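Local atomic coordinates of hypothetical protein (Bacteroides caccae, PDB entry 4M8R), a protein that is of unknown function but, as a DUF4784 family member, combines an N-terminal Ig-like domain with a WD40-like domain probably related to beta-propellers. Residues A[28-33]-A[78-83]; A[46-51]-A[60-65]. All blocks are in the same frame, centred on the assembly; numbering follows the deposited sequence.

Contact 1 of 2, residues A[28-33]-A[78-83]; sequences GDIVHI and SIRMPY. With PO4 (phosphate ion), chain F.
Strand residues 30-33 and 78-80 pair antiparallel, their axes 4.6 Å apart at closest approach, with Val31 and Ile79 as the hydrogen-bonded pair. Val31 N gives to Ile79 O, and Ile79 N returns a bond to Val31 O. Beyond Arg80 and before Ile30, Met81 N hydrogen-bonds to Asp29 O, and Gly28 N hydrogen-bonds to Met81 O at 2.8 Å from above the carbonyl plane.

One face of the sheet is apolar. Val31 CG2 lies 3.6 Å from both CG and SE of Met81, a selenomethionine, and Ile33 CD1 meets Ile79 CD1. Leu103, Val106 and Leu108 of strand 99-108 pack on this side.

The other face is mixed: Ile30 lies among His32, Ser78 and Arg80. Ile30 CD1 sits over one face of the Arg80 guanidinium, 3.4 Å above its plane. Arg80 NH1 also makes a weak hydrogen bond to Gly28 O, at the guanidinium edge. Ile30 CG2 stands anti to the backbone N, against Ser78 CB at 3.7 Å and over one face of the His32 ring. A phosphate, probably from the crystallisation liquor and no evidence of a natural ligand, bridges the strands: His32 NE2 gives to its O2 at 2.7 Å and Ser78 OG to its O4 at 2.8 Å. His32 ND1 hydrogen-bonds to Glu20 OE2. With acceptors at both nitrogens, the His32 ring is probably doubly protonated.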
loop_
_atom_site.group_PDB
_atom_site.type_symbol
_atom_site.label_atom_id
_atom_site.label_comp_id
_atom_site.label_asym_id
_atom_site.label_seq_id
_atom_site.Cartn_x
_atom_site.Cartn_y
_atom_site.Cartn_z
ATOM N N GLY A 28 -31.569 2.421 -1.962
ATOM C CA GLY A 28 -32.599 3.446 -1.779
ATOM C C GLY A 28 -34.010 2.896 -1.608
ATOM O O GLY A 28 -34.889 3.612 -1.131
ATOM N N ASP A 29 -34.234 1.646 -2.021
ATOM C CA ASP A 29 -35.535 0.989 -1.872
ATOM C C ASP A 29 -35.855 0.721 -0.415
ATOM O O ASP A 29 -34.954 0.615 0.425
ATOM C CB ASP A 29 -35.570 -0.368 -2.601
ATOM C CG ASP A 29 -35.758 -0.239 -4.098
ATOM O OD1 ASP A 29 -35.942 0.894 -4.599
ATOM O OD2 ASP A 29 -35.753 -1.297 -4.774
ATOM N N ILE A 30 -37.147 0.596 -0.136
ATOM C CA ILE A 30 -37.634 0.158 1.160
ATOM C C ILE A 30 -37.866 -1.347 1.135
ATOM O O ILE A 30 -38.581 -1.853 0.271
ATOM C CB ILE A 30 -38.974 0.835 1.505
ATOM C CG1 ILE A 30 -38.826 2.360 1.556
ATOM C CG2 ILE A 30 -39.517 0.310 2.828
ATOM C CD1 ILE A 30 -37.865 2.853 2.617
ATOM N N VAL A 31 -37.264 -2.056 2.080
ATOM C CA VAL A 31 -37.510 -3.483 2.270
ATOM C C VAL A 31 -38.327 -3.681 3.545
ATOM O O VAL A 31 -38.100 -3.000 4.542
ATOM C CB VAL A 31 -36.180 -4.257 2.341
ATOM C CG1 VAL A 31 -36.353 -5.630 2.978
ATOM C CG2 VAL A 31 -35.589 -4.381 0.946
ATOM N N HIS A 32 -39.274 -4.618 3.500
ATOM C CA HIS A 32 -40.211 -4.828 4.599
ATOM C C HIS A 32 -39.934 -6.112 5.342
ATOM O O HIS A 32 -39.695 -7.156 4.736
ATOM C CB HIS A 32 -41.633 -4.867 4.070
ATOM C CG HIS A 32 -42.016 -3.631 3.328
ATOM N ND1 HIS A 32 -41.757 -3.464 1.986
ATOM C CD2 HIS A 32 -42.607 -2.489 3.743
ATOM C CE1 HIS A 32 -42.191 -2.279 1.600
ATOM N NE2 HIS A 32 -42.712 -1.666 2.648
ATOM N N ILE A 33 -39.982 -6.016 6.664
ATOM C CA ILE A 33 -39.778 -7.142 7.548
ATOM C C ILE A 33 -41.062 -7.374 8.317
ATOM O O ILE A 33 -41.689 -6.419 8.763
ATOM C CB ILE A 33 -38.648 -6.841 8.540
ATOM C CG1 ILE A 33 -37.308 -6.864 7.817
ATOM C CG2 ILE A 33 -38.647 -7.849 9.681
ATOM C CD1 ILE A 33 -36.200 -6.200 8.610
ATOM N N SER A 78 -39.976 -1.325 8.409
ATOM C CA SER A 78 -39.465 -0.958 7.091
ATOM C C SER A 78 -38.021 -0.493 7.224
ATOM O O SER A 78 -37.712 0.319 8.096
ATOM C CB SER A 78 -40.299 0.174 6.487
ATOM O OG SER A 78 -41.673 -0.161 6.439
ATOM N N ILE A 79 -37.143 -1.002 6.365
ATOM C CA ILE A 79 -35.740 -0.582 6.367
ATOM C C ILE A 79 -35.337 -0.080 4.992
ATOM O O ILE A 79 -35.955 -0.443 3.996
ATOM C CB ILE A 79 -34.798 -1.722 6.800
ATOM C CG1 ILE A 79 -34.789 -2.856 5.772
ATOM C CG2 ILE A 79 -35.219 -2.243 8.163
ATOM C CD1 ILE A 79 -33.939 -4.042 6.176
ATOM N N ARG A 80 -34.323 0.781 4.949
ATOM C CA ARG A 80 -33.834 1.324 3.686
ATOM C C ARG A 80 -32.565 0.593 3.269
ATOM O O ARG A 80 -31.697 0.358 4.094
ATOM C CB ARG A 80 -33.565 2.830 3.811
ATOM C CG ARG A 80 -33.473 3.531 2.465
ATOM C CD ARG A 80 -33.444 5.043 2.597
ATOM N NE ARG A 80 -34.725 5.597 3.044
ATOM C CZ ARG A 80 -35.806 5.765 2.273
ATOM N NH1 ARG A 80 -35.799 5.415 0.987
ATOM N NH2 ARG A 80 -36.917 6.284 2.798
HETATM N N MSE A 81 -32.471 0.225 1.996
HETATM C CA MSE A 81 -31.281 -0.444 1.473
HETATM C C MSE A 81 -30.248 0.611 1.161
HETATM O O MSE A 81 -30.564 1.641 0.565
HETATM C CB MSE A 81 -31.610 -1.258 0.220
HETATM C CG MSE A 81 -32.690 -2.323 0.441
HETATM SE SE MSE A 81 -32.230 -3.549 1.915
HETATM C CE MSE A 81 -30.588 -4.326 1.173
ATOM N N PRO A 82 -28.992 0.380 1.573
ATOM C CA PRO A 82 -27.949 1.392 1.430
ATOM C C PRO A 82 -27.284 1.484 0.055
ATOM O O PRO A 82 -27.268 0.515 -0.712
ATOM C CB PRO A 82 -26.908 0.949 2.453
ATOM C CG PRO A 82 -27.046 -0.530 2.499
ATOM C CD PRO A 82 -28.509 -0.799 2.320
ATOM N N TYR A 83 -26.735 2.664 -0.220
ATOM C CA TYR A 83 -25.856 2.896 -1.361
ATOM C C TYR A 83 -24.418 2.558 -0.982
ATOM O O TYR A 83 -24.145 2.197 0.159
ATOM C CB TYR A 83 -25.935 4.367 -1.797
ATOM C CG TYR A 83 -27.249 4.756 -2.434
ATOM C CD1 TYR A 83 -28.331 5.153 -1.658
ATOM C CD2 TYR A 83 -27.402 4.733 -3.817
ATOM C CE1 TYR A 83 -29.539 5.505 -2.243
ATOM C CE2 TYR A 83 -28.597 5.088 -4.409
ATOM C CZ TYR A 83 -29.664 5.476 -3.618
ATOM O OH TYR A 83 -30.856 5.824 -4.221
HETATM P P PO4 F . -43.769 1.667 3.511
HETATM O O1 PO4 F . -45.060 0.892 3.655
HETATM O O2 PO4 F . -42.903 1.029 2.450
HETATM O O3 PO4 F . -44.059 3.087 3.080
HETATM O O4 PO4 F . -43.048 1.667 4.843
#

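Contact 2 of 2, residues A[46-51]-A[60-65]; sequences FDFRWD and GYLGPV. With PO4 (phosphate ion), chain C.
Trp50 and Gly60 carry the largest buried areas of this contact, and they meet as a ring lying over a backbone. Gly60 CA is 3.7 Å from the centroid of the five-membered indole ring, 17° off its normal, a CH-pi contact. Gly60 C is above the centre of the ring system. Trp50 CG stands between the backbone N and the carbonyl carbon (chi1 68°); chi2 near 81° turns the indole so that one face lies over Gly60. The indole rests directly against that backbone, with Trp50 NE1 3.6 Å from Gly60 CA. The two residues also exchange backbone hydrogen bonds, Trp50 N to Gly60 O and Gly60 N to Trp50 O.

Leu62 is next. Its CB touches the edge of the indole at CZ3, 3.7 Å away, and lies 4.1 Å from Phe48 CB. Phe48 N bonds to Leu62 O at 2.7 Å. Further along, Phe48 CE1 meets Val65 CB at 3.9 Å. Between Phe46 and Phe48 the register shifts by one residue, a beta bulge, where Gly63 precedes a cis peptide to Pro64. Asp47 OD1 lies 3.3 Å from Gly63 CA and forms a salt bridge with Lys234 of the second subunit.

On the face of Arg49 and Tyr61, the guanidinium grips a phosphate, probably from the crystallisation liquor, edge-on: NH1 bonds to O3 at 2.8 Å and NH2 to O2. NH1 also hydrogen-bonds Pro240 O of the second subunit. Arg213 of that subunit binds the same ion, and its Phe239 meets the Tyr61 ring. This hairpin therefore has an aromatic and aliphatic inner face, while the face of Arg49 and Tyr61 takes part in the interface with the second subunit.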
loop_
_atom_site.group_PDB
_atom_site.type_symbol
_atom_site.label_atom_id
_atom_site.label_comp_id
_atom_site.label_asym_id
_atom_site.label_seq_id
_atom_site.Cartn_x
_atom_site.Cartn_y
_atom_site.Cartn_z
ATOM N N PHE A 46 -27.115 -5.764 8.510
ATOM C CA PHE A 46 -26.836 -6.350 7.207
ATOM C C PHE A 46 -25.483 -7.037 7.235
ATOM O O PHE A 46 -24.551 -6.535 7.865
ATOM C CB PHE A 46 -26.726 -5.261 6.146
ATOM C CG PHE A 46 -28.002 -4.533 5.854
ATOM C CD1 PHE A 46 -29.175 -5.223 5.588
ATOM C CD2 PHE A 46 -28.006 -3.146 5.767
ATOM C CE1 PHE A 46 -30.340 -4.539 5.276
ATOM C CE2 PHE A 46 -29.165 -2.460 5.461
ATOM C CZ PHE A 46 -30.335 -3.156 5.216
ATOM N N ASP A 47 -25.377 -8.167 6.539
ATOM C CA ASP A 47 -24.085 -8.738 6.162
ATOM C C ASP A 47 -24.038 -8.813 4.635
ATOM O O ASP A 47 -24.967 -9.313 4.009
ATOM C CB ASP A 47 -23.889 -10.135 6.769
ATOM C CG ASP A 47 -23.435 -10.097 8.244
ATOM O OD1 ASP A 47 -23.333 -9.003 8.849
ATOM O OD2 ASP A 47 -23.170 -11.184 8.806
ATOM N N PHE A 48 -22.955 -8.314 4.045
ATOM C CA PHE A 48 -22.799 -8.258 2.591
ATOM C C PHE A 48 -21.752 -9.258 2.110
ATOM O O PHE A 48 -20.713 -9.429 2.746
ATOM C CB PHE A 48 -22.357 -6.854 2.159
ATOM C CG PHE A 48 -23.347 -5.769 2.488
ATOM C CD1 PHE A 48 -23.426 -5.245 3.769
ATOM C CD2 PHE A 48 -24.165 -5.243 1.508
ATOM C CE1 PHE A 48 -24.323 -4.237 4.069
ATOM C CE2 PHE A 48 -25.066 -4.240 1.799
ATOM C CZ PHE A 48 -25.149 -3.739 3.083
ATOM N N ARG A 49 -22.028 -9.895 0.977
ATOM C CA ARG A 49 -21.060 -10.753 0.293
ATOM C C ARG A 49 -21.069 -10.419 -1.191
ATOM O O ARG A 49 -22.126 -10.420 -1.809
ATOM C CB ARG A 49 -21.428 -12.217 0.481
ATOM C CG ARG A 49 -20.399 -13.191 -0.083
ATOM C CD ARG A 49 -21.040 -14.523 -0.446
ATOM N NE ARG A 49 -21.950 -14.392 -1.584
ATOM C CZ ARG A 49 -22.736 -15.362 -2.042
ATOM N NH1 ARG A 49 -22.737 -16.564 -1.470
ATOM N NH2 ARG A 49 -23.533 -15.125 -3.077
ATOM N N TRP A 50 -19.904 -10.126 -1.761
ATOM C CA TRP A 50 -19.830 -9.763 -3.175
ATOM C C TRP A 50 -18.624 -10.332 -3.921
ATOM O O TRP A 50 -17.600 -10.645 -3.327
ATOM C CB TRP A 50 -19.862 -8.243 -3.337
ATOM C CG TRP A 50 -18.656 -7.524 -2.815
ATOM C CD1 TRP A 50 -17.462 -7.373 -3.444
ATOM C CD2 TRP A 50 -18.546 -6.821 -1.573
ATOM N NE1 TRP A 50 -16.607 -6.634 -2.668
ATOM C CE2 TRP A 50 -17.246 -6.278 -1.515
ATOM C CE3 TRP A 50 -19.421 -6.596 -0.501
ATOM C CZ2 TRP A 50 -16.788 -5.526 -0.424
ATOM C CZ3 TRP A 50 -18.965 -5.847 0.590
ATOM C CH2 TRP A 50 -17.656 -5.324 0.614
ATOM N N ASP A 51 -18.777 -10.450 -5.238
ATOM C CA ASP A 51 -17.705 -10.852 -6.148
ATOM C C ASP A 51 -17.591 -9.801 -7.245
ATOM O O ASP A 51 -18.493 -9.685 -8.069
ATOM C CB ASP A 51 -18.041 -12.203 -6.777
ATOM C CG ASP A 51 -18.331 -13.268 -5.743
ATOM O OD1 ASP A 51 -17.371 -13.695 -5.063
ATOM O OD2 ASP A 51 -19.510 -13.671 -5.610
ATOM N N GLY A 60 -15.514 -10.628 -1.293
ATOM C CA GLY A 60 -15.623 -9.391 -0.528
ATOM C C GLY A 60 -16.704 -9.532 0.532
ATOM O O GLY A 60 -17.784 -10.050 0.246
ATOM N N TYR A 61 -16.409 -9.073 1.749
ATOM C CA TYR A 61 -17.316 -9.235 2.890
ATOM C C TYR A 61 -17.466 -7.946 3.664
ATOM O O TYR A 61 -16.546 -7.157 3.739
ATOM C CB TYR A 61 -16.792 -10.303 3.848
ATOM C CG TYR A 61 -16.348 -11.569 3.164
ATOM C CD1 TYR A 61 -17.278 -12.469 2.670
ATOM C CD2 TYR A 61 -14.997 -11.862 3.003
ATOM C CE1 TYR A 61 -16.880 -13.641 2.040
ATOM C CE2 TYR A 61 -14.588 -13.031 2.373
ATOM C CZ TYR A 61 -15.535 -13.915 1.894
ATOM O OH TYR A 61 -15.141 -15.075 1.269
ATOM N N LEU A 62 -18.638 -7.744 4.245
ATOM C CA LEU A 62 -18.879 -6.605 5.118
ATOM C C LEU A 62 -20.012 -6.958 6.068
ATOM O O LEU A 62 -20.985 -7.586 5.664
ATOM C CB LEU A 62 -19.239 -5.371 4.294
ATOM C CG LEU A 62 -19.280 -4.038 5.038
ATOM C CD1 LEU A 62 -17.918 -3.698 5.632
ATOM C CD2 LEU A 62 -19.756 -2.942 4.092
ATOM N N GLY A 63 -19.878 -6.565 7.329
ATOM C CA GLY A 63 -20.893 -6.869 8.331
ATOM C C GLY A 63 -20.337 -6.890 9.745
ATOM O O GLY A 63 -19.175 -7.247 9.943
ATOM N N PRO A 64 -21.156 -6.499 10.744
ATOM C CA PRO A 64 -22.537 -6.042 10.639
ATOM C C PRO A 64 -22.609 -4.554 10.301
ATOM O O PRO A 64 -21.828 -3.752 10.802
ATOM C CB PRO A 64 -23.076 -6.285 12.041
ATOM C CG PRO A 64 -21.894 -6.014 12.925
ATOM C CD PRO A 64 -20.655 -6.353 12.125
ATOM N N VAL A 65 -23.537 -4.199 9.438
ATOM C CA VAL A 65 -23.753 -2.817 9.064
ATOM C C VAL A 65 -25.193 -2.544 9.452
ATOM O O VAL A 65 -26.103 -3.210 8.966
ATOM C CB VAL A 65 -23.546 -2.610 7.548
ATOM C CG1 VAL A 65 -23.795 -1.158 7.145
ATOM C CG2 VAL A 65 -22.145 -3.044 7.142
HETATM P P PO4 C . -25.719 -18.192 -3.256
HETATM O O1 PO4 C . -26.804 -17.590 -2.382
HETATM O O2 PO4 C . -25.331 -17.223 -4.343
HETATM O O3 PO4 C . -24.509 -18.496 -2.422
HETATM O O4 PO4 C . -26.209 -19.490 -3.840
#

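How the contacts relate
Contacts 1 and 2 belong to one sheet of the Ig-like domain, with centres about 16 Å apart. Strands 60-72 and 76-80 are neighbours in it, and contact 2 is nested in the chain loop closed by contact 1. The two meet through apolar side chains. Phe46 receives three neighbours from contact 1: Pro82 CD lies 3.6 Å from Phe46 CE2, Ile79 CD1 3.7 Å from Phe46 CE1, and Met81 SE 3.8 Å from Phe46 CZ. Pro82 CG also reaches Phe48 CZ at 3.8 Å. Each contact holds its own phosphate; the one at 46-51/60-65 is shared with the second subunit. No active site is known.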